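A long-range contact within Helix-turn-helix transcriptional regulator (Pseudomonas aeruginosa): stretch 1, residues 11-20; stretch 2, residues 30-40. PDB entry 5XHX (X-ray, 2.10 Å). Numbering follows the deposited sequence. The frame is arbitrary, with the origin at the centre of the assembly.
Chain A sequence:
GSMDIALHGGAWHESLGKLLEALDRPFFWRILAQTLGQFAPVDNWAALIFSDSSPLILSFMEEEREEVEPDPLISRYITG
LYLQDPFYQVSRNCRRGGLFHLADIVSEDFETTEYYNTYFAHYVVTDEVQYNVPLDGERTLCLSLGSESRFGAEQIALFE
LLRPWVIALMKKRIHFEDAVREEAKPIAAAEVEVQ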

# COMPACT_ATOMS: atom_id res chain seq x y z
N ALA A 11 15.14 -8.24 2.19
CA ALA A 11 14.54 -8.44 0.88
C ALA A 11 13.02 -8.27 0.92
O ALA A 11 12.41 -7.93 -0.10
CB ALA A 11 14.91 -9.82 0.32
N TRP A 12 12.40 -8.53 2.07
CA TRP A 12 10.95 -8.42 2.17
C TRP A 12 10.49 -6.97 2.03
O TRP A 12 9.42 -6.70 1.47
CB TRP A 12 10.47 -9.01 3.49
CG TRP A 12 9.01 -8.73 3.74
CD1 TRP A 12 8.48 -7.98 4.74
CD2 TRP A 12 7.91 -9.16 2.93
NE1 TRP A 12 7.11 -7.94 4.63
CE2 TRP A 12 6.74 -8.65 3.52
CE3 TRP A 12 7.80 -9.93 1.77
CZ2 TRP A 12 5.47 -8.89 2.99
CZ3 TRP A 12 6.54 -10.17 1.24
CH2 TRP A 12 5.39 -9.65 1.86
N HIS A 13 11.27 -6.02 2.55
CA HIS A 13 10.87 -4.62 2.47
C HIS A 13 10.92 -4.13 1.03
O HIS A 13 10.06 -3.35 0.61
CB HIS A 13 11.75 -3.77 3.38
CG HIS A 13 11.54 -4.04 4.83
ND1 HIS A 13 12.46 -4.70 5.61
CD2 HIS A 13 10.48 -3.80 5.63
CE1 HIS A 13 11.99 -4.82 6.84
NE2 HIS A 13 10.79 -4.28 6.88
N GLU A 14 11.91 -4.59 0.25
CA GLU A 14 11.98 -4.20 -1.15
C GLU A 14 10.88 -4.86 -1.97
O GLU A 14 10.33 -4.23 -2.88
CB GLU A 14 13.37 -4.54 -1.73
CG GLU A 14 14.34 -3.37 -1.56
CD GLU A 14 15.76 -3.65 -2.04
OE1 GLU A 14 16.09 -4.80 -2.39
OE2 GLU A 14 16.55 -2.68 -2.07
N SER A 15 10.52 -6.11 -1.64
CA SER A 15 9.37 -6.74 -2.29
C SER A 15 8.10 -5.95 -2.02
O SER A 15 7.31 -5.68 -2.93
CB SER A 15 9.19 -8.18 -1.79
OG SER A 15 10.21 -9.02 -2.29
N LEU A 16 7.89 -5.58 -0.76
CA LEU A 16 6.71 -4.79 -0.43
C LEU A 16 6.71 -3.46 -1.19
O LEU A 16 5.66 -3.03 -1.69
CB LEU A 16 6.66 -4.57 1.08
CG LEU A 16 5.47 -3.79 1.62
CD1 LEU A 16 4.14 -4.42 1.18
CD2 LEU A 16 5.57 -3.72 3.15
N GLY A 17 7.87 -2.81 -1.30
CA GLY A 17 7.91 -1.54 -2.01
C GLY A 17 7.55 -1.68 -3.48
O GLY A 17 6.82 -0.86 -4.03
N LYS A 18 8.05 -2.74 -4.13
CA LYS A 18 7.72 -3.00 -5.53
C LYS A 18 6.23 -3.28 -5.72
O LYS A 18 5.65 -2.91 -6.74
CB LYS A 18 8.60 -4.17 -6.01
CG LYS A 18 8.17 -4.89 -7.28
CD LYS A 18 8.98 -6.21 -7.42
CE LYS A 18 8.65 -6.95 -8.72
NZ LYS A 18 8.34 -5.99 -9.81
N LEU A 19 5.60 -3.91 -4.74
CA LEU A 19 4.17 -4.20 -4.81
C LEU A 19 3.35 -2.93 -4.66
O LEU A 19 2.43 -2.66 -5.44
CB LEU A 19 3.82 -5.23 -3.74
CG LEU A 19 2.37 -5.62 -3.56
CD1 LEU A 19 1.84 -6.22 -4.85
CD2 LEU A 19 2.28 -6.61 -2.40
N LEU A 20 3.70 -2.12 -3.65
CA LEU A 20 3.01 -0.85 -3.43
C LEU A 20 3.21 0.11 -4.60
O LEU A 20 2.31 0.89 -4.91
CB LEU A 20 3.50 -0.21 -2.13
CG LEU A 20 3.16 -1.03 -0.89
CD1 LEU A 20 3.66 -0.37 0.40
CD2 LEU A 20 1.65 -1.28 -0.85
N ARG A 30 -0.45 -9.15 -11.31
CA ARG A 30 0.66 -10.06 -11.53
C ARG A 30 1.68 -9.96 -10.40
O ARG A 30 2.18 -10.98 -9.91
CB ARG A 30 1.33 -9.81 -12.88
CG ARG A 30 2.47 -10.81 -13.17
CD ARG A 30 3.18 -10.59 -14.52
NE ARG A 30 3.67 -9.22 -14.69
CZ ARG A 30 4.88 -8.79 -14.31
NH1 ARG A 30 5.74 -9.62 -13.73
NH2 ARG A 30 5.22 -7.52 -14.52
N ILE A 31 1.99 -8.74 -9.95
CA ILE A 31 2.99 -8.58 -8.89
C ILE A 31 2.45 -9.10 -7.56
O ILE A 31 3.19 -9.70 -6.77
CB ILE A 31 3.45 -7.11 -8.78
CG1 ILE A 31 4.04 -6.63 -10.11
CG2 ILE A 31 4.50 -6.97 -7.64
CD1 ILE A 31 5.14 -7.52 -10.64
N LEU A 32 1.17 -8.88 -7.28
CA LEU A 32 0.58 -9.41 -6.05
C LEU A 32 0.61 -10.94 -6.04
O LEU A 32 1.04 -11.57 -5.06
CB LEU A 32 -0.85 -8.88 -5.89
CG LEU A 32 -1.65 -9.43 -4.70
CD1 LEU A 32 -0.85 -9.34 -3.39
CD2 LEU A 32 -2.97 -8.70 -4.57
N ALA A 33 0.18 -11.57 -7.14
CA ALA A 33 0.22 -13.03 -7.22
C ALA A 33 1.64 -13.57 -7.11
O ALA A 33 1.88 -14.61 -6.49
CB ALA A 33 -0.43 -13.50 -8.52
N GLN A 34 2.60 -12.89 -7.75
CA GLN A 34 3.99 -13.34 -7.65
C GLN A 34 4.53 -13.16 -6.24
O GLN A 34 5.30 -14.00 -5.75
CB GLN A 34 4.86 -12.60 -8.67
CG GLN A 34 4.59 -13.08 -10.11
CD GLN A 34 5.30 -12.25 -11.17
OE1 GLN A 34 5.99 -11.27 -10.86
NE2 GLN A 34 5.14 -12.64 -12.43
N THR A 35 4.15 -12.07 -5.56
CA THR A 35 4.55 -11.90 -4.17
C THR A 35 4.03 -13.04 -3.30
O THR A 35 4.78 -13.65 -2.53
CB THR A 35 4.06 -10.55 -3.64
OG1 THR A 35 4.46 -9.51 -4.53
CG2 THR A 35 4.65 -10.26 -2.26
N LEU A 36 2.74 -13.36 -3.42
CA LEU A 36 2.18 -14.47 -2.65
C LEU A 36 2.77 -15.80 -3.09
O LEU A 36 2.90 -16.72 -2.27
CB LEU A 36 0.66 -14.50 -2.79
CG LEU A 36 -0.05 -13.25 -2.24
CD1 LEU A 36 -1.53 -13.26 -2.59
CD2 LEU A 36 0.15 -13.15 -0.73
N GLY A 37 3.12 -15.92 -4.37
CA GLY A 37 3.75 -17.12 -4.87
C GLY A 37 5.12 -17.41 -4.29
O GLY A 37 5.65 -18.50 -4.52
N GLN A 38 5.70 -16.47 -3.55
CA GLN A 38 6.94 -16.77 -2.85
C GLN A 38 6.71 -17.67 -1.65
O GLN A 38 7.65 -18.33 -1.19
CB GLN A 38 7.63 -15.47 -2.41
CG GLN A 38 8.07 -14.60 -3.58
CD GLN A 38 8.53 -13.22 -3.15
OE1 GLN A 38 8.90 -13.00 -2.00
NE2 GLN A 38 8.48 -12.26 -4.09
N PHE A 39 5.48 -17.73 -1.14
CA PHE A 39 5.14 -18.56 0.01
C PHE A 39 4.41 -19.85 -0.36
O PHE A 39 4.19 -20.68 0.52
CB PHE A 39 4.26 -17.77 1.00
CG PHE A 39 4.77 -16.39 1.32
CD1 PHE A 39 5.57 -16.18 2.44
CD2 PHE A 39 4.43 -15.30 0.53
CE1 PHE A 39 6.04 -14.90 2.75
CE2 PHE A 39 4.90 -14.02 0.83
CZ PHE A 39 5.70 -13.82 1.94
N ALA A 40 4.01 -20.02 -1.62
CA ALA A 40 3.09 -21.10 -1.96
C ALA A 40 3.22 -21.39 -3.45
O ALA A 40 3.68 -20.54 -4.21
CB ALA A 40 1.64 -20.72 -1.60
O HOH W 1 6.80 -7.65 -4.91
O HOH W 2 10.86 -11.25 -0.20
O HOH W 3 7.31 -5.75 -12.91
O HOH W 4 8.56 -8.39 -12.13

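Two helices packed nearly antiparallel often meet through a strip of apolar side chains, while their polar groups communicate through solvent along the margin. The contact between residues 11-20 and 30-40 of this transcriptional regulator is a compact example.

Leu19 is the centre of the apolar strip and gives up more surface to the contact than any other residue. Its CA-to-CB bond points sideways, but the t, p rotamer carries the end of the side chain across to the second helix. There Leu19 CD1 lies 3.9 Å from Ile31 CG2 and the same distance from Leu32 CB, and it approaches the backbone still more closely, at 3.6 Å from Leu32 CA. One methyl group thus packs against two successive residues, while Leu19 CD2 lies 4.2 Å from Thr35 OG1. The helix axes approach to 9.7 Å with 158° between their N-to-C directions, so that the early turns of one helix lie beside the late turns of the other: Ser15 sits across from Thr35, and one turn further on Leu19 sits across from Ile31, where the backbones draw closer, with the CA atoms of Leu19 and Ile31 6.1 Å apart.

Thr35 points toward the first helix. Its OG1 donates a 2.6 Å hydrogen bond to Ile31 O, one turn back, while its methyl CG2 lies 4.0 Å from Trp12 CZ3. The indole, brought across by a t rotamer, also meets Phe39, beyond the helical segment. Trp12 CZ3 and Phe39 CZ are 3.8 Å apart, and the six-membered ring of Trp12 and the Phe39 ring form an offset edge-to-face pair, with planes at 76° and centroids separated by 5.9 Å. The edge of Phe39 is directed toward the face of Trp12.

No direct hydrogen bond joins the stretches; water supplies the polar links. One water donates both to Ser15 O (2.8 Å) and to Thr35 OG1 (3.0 Å), so the threonine hydroxyl accepts from solvent while donating to its own backbone. A second bridges Ser15 OG, at 3.1 Å, and Gln38 OE1, to which it donates at 3.2 Å. At the other end, the extended Lys18 side chain brings NZ to 3.6 Å from Ile31 CD1. Two further waters accept from both Lys18 NZ and the Arg30 guanidinium, although both lysine bonds and the one from Arg30 NH1 are weak; the bond from Arg30 NH2 to its water, at 3.2 Å, is the exception. Shared acceptors let two like-charged side chains be linked without direct contact.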